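Local coordinates for protein STU0660 (Streptococcus thermophilus, PDB 3ZTH) that belongs to the large Csn2 proteins of CRISPR-mediated bacterial immunity, binds magnesium and probably binds DNA, at residues Q22-Q26 with D240-K245; T302-P308 with F327-R332. The contacts are given in a common frame with arbitrary orientation. Residue numbers count along the deposited sequence, not the author numbering.

Contact 1: Q22-Q26 with D240-K245. With MG (magnesium ion), chain C.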
# COMPACT_ATOMS: atom_id res chain seq x y z
N GLN A 22 -11.99 -21.98 -35.44
CA GLN A 22 -11.70 -20.72 -36.12
C GLN A 22 -12.95 -19.84 -36.24
O GLN A 22 -13.98 -20.27 -36.77
CB GLN A 22 -11.11 -20.98 -37.51
CG GLN A 22 -9.80 -21.77 -37.49
CD GLN A 22 -9.29 -22.09 -38.89
OE1 GLN A 22 -8.61 -21.28 -39.53
NE2 GLN A 22 -9.63 -23.28 -39.37
N ILE A 23 -12.85 -18.62 -35.74
CA ILE A 23 -13.96 -17.69 -35.78
C ILE A 23 -13.62 -16.63 -36.81
O ILE A 23 -12.63 -15.91 -36.68
CB ILE A 23 -14.19 -17.05 -34.39
CG1 ILE A 23 -14.70 -18.12 -33.43
CG2 ILE A 23 -15.21 -15.91 -34.48
CD1 ILE A 23 -14.82 -17.66 -32.01
N VAL A 24 -14.46 -16.54 -37.84
CA VAL A 24 -14.25 -15.61 -38.94
C VAL A 24 -15.55 -14.86 -39.23
O VAL A 24 -16.57 -15.13 -38.60
CB VAL A 24 -13.83 -16.41 -40.19
CG1 VAL A 24 -13.83 -15.53 -41.39
CG2 VAL A 24 -12.43 -17.00 -39.99
N GLY A 25 -15.53 -13.92 -40.16
CA GLY A 25 -16.75 -13.20 -40.46
C GLY A 25 -16.54 -11.70 -40.60
O GLY A 25 -15.52 -11.17 -40.18
N GLN A 26 -17.52 -11.03 -41.19
CA GLN A 26 -17.42 -9.60 -41.40
C GLN A 26 -17.97 -8.78 -40.24
O GLN A 26 -17.76 -7.58 -40.19
CB GLN A 26 -18.13 -9.21 -42.70
CG GLN A 26 -17.48 -9.83 -43.93
CD GLN A 26 -15.97 -9.59 -43.96
OE1 GLN A 26 -15.51 -8.46 -44.14
NE2 GLN A 26 -15.20 -10.66 -43.77
N ASP A 240 -9.48 -11.89 -42.77
CA ASP A 240 -10.33 -12.23 -43.90
C ASP A 240 -9.62 -12.95 -45.05
O ASP A 240 -10.27 -13.67 -45.82
CB ASP A 240 -10.98 -10.96 -44.45
CG ASP A 240 -11.99 -10.37 -43.49
OD1 ASP A 240 -12.17 -10.92 -42.38
OD2 ASP A 240 -12.61 -9.35 -43.86
N GLN A 241 -8.31 -12.78 -45.19
CA GLN A 241 -7.63 -13.42 -46.30
C GLN A 241 -6.26 -14.04 -46.04
O GLN A 241 -5.42 -13.47 -45.36
CB GLN A 241 -7.53 -12.41 -47.46
CG GLN A 241 -6.88 -12.96 -48.73
CD GLN A 241 -5.36 -12.85 -48.74
OE1 GLN A 241 -4.66 -13.66 -49.36
NE2 GLN A 241 -4.83 -11.83 -48.05
N GLY A 242 -6.07 -15.24 -46.57
CA GLY A 242 -4.79 -15.92 -46.43
C GLY A 242 -4.39 -16.61 -45.14
O GLY A 242 -3.25 -17.07 -45.05
N TYR A 243 -5.28 -16.71 -44.16
CA TYR A 243 -4.94 -17.37 -42.89
C TYR A 243 -5.86 -18.50 -42.46
O TYR A 243 -5.43 -19.44 -41.78
CB TYR A 243 -4.82 -16.33 -41.78
CG TYR A 243 -3.63 -15.42 -41.99
CD1 TYR A 243 -3.71 -14.31 -42.82
CD2 TYR A 243 -2.39 -15.74 -41.43
CE1 TYR A 243 -2.60 -13.54 -43.09
CE2 TYR A 243 -1.27 -14.97 -41.69
CZ TYR A 243 -1.38 -13.88 -42.53
OH TYR A 243 -0.26 -13.12 -42.79
N LEU A 244 -7.13 -18.42 -42.84
CA LEU A 244 -8.10 -19.45 -42.49
C LEU A 244 -7.68 -20.78 -43.15
O LEU A 244 -7.42 -20.82 -44.35
CB LEU A 244 -9.48 -19.04 -43.00
CG LEU A 244 -10.64 -20.00 -42.75
CD1 LEU A 244 -10.86 -20.17 -41.25
CD2 LEU A 244 -11.89 -19.46 -43.45
N LYS A 245 -7.60 -21.84 -42.36
CA LYS A 245 -7.22 -23.16 -42.88
C LYS A 245 -8.42 -24.09 -42.80
O LYS A 245 -8.97 -24.30 -41.71
CB LYS A 245 -6.07 -23.76 -42.06
CG LYS A 245 -4.81 -22.92 -42.00
CD LYS A 245 -4.22 -22.69 -43.39
CE LYS A 245 -3.07 -21.69 -43.35
NZ LYS A 245 -2.50 -21.39 -44.70
MG MG C . -13.53 -7.42 -42.71
O HOH W 1 -6.12 -19.98 -39.44
O HOH W 2 -14.12 -9.21 -41.11
O HOH W 3 -13.10 -6.67 -45.01
O HOH W 4 -14.43 -5.41 -41.75

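Contact 2: T302-P308 with F327-R332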
# COMPACT_ATOMS: atom_id res chain seq x y z
N THR A 302 -23.11 -12.22 -45.50
CA THR A 302 -22.88 -10.79 -45.35
C THR A 302 -23.46 -9.99 -46.50
O THR A 302 -23.02 -10.15 -47.65
CB THR A 302 -21.36 -10.45 -45.28
OG1 THR A 302 -20.74 -11.19 -44.23
CG2 THR A 302 -21.18 -8.97 -45.01
N LYS A 303 -24.45 -9.16 -46.21
CA LYS A 303 -25.00 -8.32 -47.25
C LYS A 303 -23.96 -7.21 -47.28
O LYS A 303 -23.80 -6.49 -46.30
CB LYS A 303 -26.35 -7.73 -46.87
CG LYS A 303 -26.93 -6.89 -47.99
CD LYS A 303 -28.05 -5.98 -47.52
CE LYS A 303 -28.55 -5.12 -48.68
NZ LYS A 303 -29.61 -4.15 -48.27
N MSE A 304 -23.24 -7.08 -48.39
CA MSE A 304 -22.20 -6.08 -48.47
C MSE A 304 -22.48 -4.87 -49.34
O MSE A 304 -23.13 -4.96 -50.38
CB MSE A 304 -20.90 -6.74 -48.90
CG MSE A 304 -20.38 -7.67 -47.83
SE MSE A 304 -18.79 -8.64 -48.28
CE MSE A 304 -19.63 -9.89 -49.51
N LEU A 305 -21.99 -3.72 -48.87
CA LEU A 305 -22.15 -2.45 -49.55
C LEU A 305 -21.26 -2.40 -50.79
O LEU A 305 -21.65 -1.88 -51.83
CB LEU A 305 -21.78 -1.32 -48.59
CG LEU A 305 -22.11 0.12 -49.00
CD1 LEU A 305 -23.58 0.24 -49.38
CD2 LEU A 305 -21.77 1.05 -47.83
N ARG A 306 -20.06 -2.95 -50.66
CA ARG A 306 -19.10 -3.00 -51.75
C ARG A 306 -18.81 -4.46 -52.07
O ARG A 306 -18.51 -5.23 -51.16
CB ARG A 306 -17.78 -2.33 -51.34
CG ARG A 306 -17.88 -0.86 -51.00
CD ARG A 306 -16.55 -0.33 -50.48
NE ARG A 306 -16.46 1.12 -50.56
CZ ARG A 306 -15.40 1.83 -50.20
NH1 ARG A 306 -14.32 1.23 -49.72
NH2 ARG A 306 -15.41 3.16 -50.33
N GLN A 307 -18.91 -4.84 -53.34
CA GLN A 307 -18.64 -6.22 -53.73
C GLN A 307 -17.17 -6.53 -53.56
O GLN A 307 -16.32 -5.84 -54.12
CB GLN A 307 -18.98 -6.45 -55.19
CG GLN A 307 -20.43 -6.69 -55.46
CD GLN A 307 -20.63 -7.43 -56.76
OE1 GLN A 307 -21.76 -7.77 -57.12
NE2 GLN A 307 -19.53 -7.69 -57.47
N PRO A 308 -16.85 -7.59 -52.80
CA PRO A 308 -15.43 -7.92 -52.63
C PRO A 308 -14.86 -8.35 -53.97
O PRO A 308 -15.56 -8.96 -54.78
CB PRO A 308 -15.46 -9.05 -51.60
CG PRO A 308 -16.75 -9.73 -51.89
CD PRO A 308 -17.71 -8.56 -52.10
N PHE A 327 -28.97 -17.63 -47.38
CA PHE A 327 -28.65 -16.22 -47.27
C PHE A 327 -28.79 -15.66 -48.68
O PHE A 327 -28.26 -16.24 -49.63
CB PHE A 327 -27.24 -16.01 -46.75
CG PHE A 327 -26.99 -14.62 -46.24
CD1 PHE A 327 -27.51 -14.21 -45.02
CD2 PHE A 327 -26.25 -13.71 -46.99
CE1 PHE A 327 -27.31 -12.92 -44.56
CE2 PHE A 327 -26.05 -12.41 -46.53
CZ PHE A 327 -26.57 -12.02 -45.32
N SER A 328 -29.49 -14.54 -48.80
CA SER A 328 -29.76 -13.91 -50.10
C SER A 328 -28.66 -13.14 -50.84
O SER A 328 -28.76 -12.95 -52.06
CB SER A 328 -30.97 -12.99 -49.96
OG SER A 328 -30.68 -11.90 -49.09
N TYR A 329 -27.62 -12.68 -50.15
CA TYR A 329 -26.58 -11.93 -50.85
C TYR A 329 -25.99 -12.64 -52.07
O TYR A 329 -25.77 -13.85 -52.05
CB TYR A 329 -25.44 -11.56 -49.91
CG TYR A 329 -24.42 -10.69 -50.60
CD1 TYR A 329 -24.66 -9.33 -50.81
CD2 TYR A 329 -23.23 -11.24 -51.09
CE1 TYR A 329 -23.75 -8.54 -51.50
CE2 TYR A 329 -22.31 -10.45 -51.78
CZ TYR A 329 -22.58 -9.10 -51.98
OH TYR A 329 -21.67 -8.32 -52.64
N ARG A 330 -25.72 -11.87 -53.12
CA ARG A 330 -25.14 -12.42 -54.33
C ARG A 330 -24.21 -11.44 -55.02
O ARG A 330 -24.53 -10.26 -55.18
CB ARG A 330 -26.23 -12.82 -55.34
CG ARG A 330 -27.17 -13.91 -54.89
CD ARG A 330 -26.57 -15.30 -55.03
NE ARG A 330 -27.54 -16.31 -54.62
CZ ARG A 330 -27.99 -16.46 -53.38
NH1 ARG A 330 -27.55 -15.67 -52.41
NH2 ARG A 330 -28.88 -17.40 -53.09
N ILE A 331 -23.05 -11.93 -55.43
CA ILE A 331 -22.10 -11.12 -56.16
C ILE A 331 -22.69 -11.08 -57.58
O ILE A 331 -23.02 -12.11 -58.15
CB ILE A 331 -20.71 -11.79 -56.16
CG1 ILE A 331 -20.07 -11.61 -54.78
CG2 ILE A 331 -19.83 -11.23 -57.26
CD1 ILE A 331 -18.84 -12.44 -54.55
N ARG A 332 -22.85 -9.88 -58.13
CA ARG A 332 -23.40 -9.75 -59.48
C ARG A 332 -22.30 -9.63 -60.52
O ARG A 332 -21.27 -8.98 -60.30
CB ARG A 332 -24.34 -8.53 -59.58
CG ARG A 332 -25.79 -8.76 -59.12
CD ARG A 332 -25.95 -8.68 -57.60
NE ARG A 332 -27.36 -8.74 -57.21
CZ ARG A 332 -27.79 -8.76 -55.95
NH1 ARG A 332 -26.94 -8.72 -54.93
NH2 ARG A 332 -29.10 -8.81 -55.70

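Contact 1: Q22-Q26 with D240-K245
Start with Q22, near the end of strand 20-24. Its side-chain amide meets the backbone of K245 twice: K245 N donates to Q22 OE1 (3.1 Å) and Q22 NE2 donates to K245 O (2.6 Å), a two-point pairing. Water 1 adds a bridge, donating to both Q22 OE1 and Y243 O. L244 fills the space alongside, its CD1 3.8 Å from CG2 of V24 and 3.0 Å from OE1 of Q22. At the other end of the segment, D240 binds magnesium through OD2 at 2.4 Å. Q26 OE1 lies 2.7 Å from the ion, while Q26 NE2 gives a hydrogen bond to P298 O and a weak one to D240 OD2 (2.9 Å). Water 2, a metal ligand, donates to G25 O. The chemistry thus separates: neutral amide pairing holds the loop against the strand, leaving the carboxylate of D240 to supply negative charge for a largely hydrated ion just past the C-terminal ends of adjacent parallel strands, where P-loop NTPases, this family's clan, bind nucleotide.

Contact 2: T302-P308 with F327-R332
F327 opens the second segment by setting its ring against the start of 302-308: CE2 is 3.1 Å from T302 N and 3.6 Å from K303 N, which lies at the ring edge and donates to D259. Two residues on, Y329 is the centrepiece. T302 O sits over one face of its ring, 3.3 Å from CG, and the methyl CE of selenomethionine M304 packs 3.6 Å from CE2. The phenol reaches past Q307, whose CG is 3.5 Å from OH, toward the P308 ring; this buried OH has no polar partner in the model. R330 turns back on its own segment, NH1 donating to F327 O (2.9 Å) and Y329 O (2.6 Å), so one guanidinium nitrogen links the carbonyls on both sides of S328. I331 lies beside Q307 and P308, with CG2 3.6 Å from Q307 NE2. Finally R332 N donates to Q307 OE1 (2.6 Å), the one hydrogen bond across the contact. No strand pairing is involved: these are two irregular connections at either end of helix 312-324, joined round a tucked-in tyrosine, in the helical C-terminal part that follows the P-loop-type sheet.

From the N terminus, the chain runs through strand 20-24 and returns, with 213 residues in between, at 240-245, where contact 1 closes a very long loop that takes in much of the fold; the strands leading into its segments, 20-24 and 232-237, are parallel neighbours in the central sheet. Contact 2 follows in series, neither nested nor crossed, and closes a short loop of 18 residues, mostly helix 312-324. Their centres are about 17 Å apart, yet they touch where Q26 CG meets T302 OG1 at 3.5 Å, joining the metal end of the sheet to the C-terminal helical part. Both also face the second subunit: K245 packs on R306 of that subunit, and L305 on its E213.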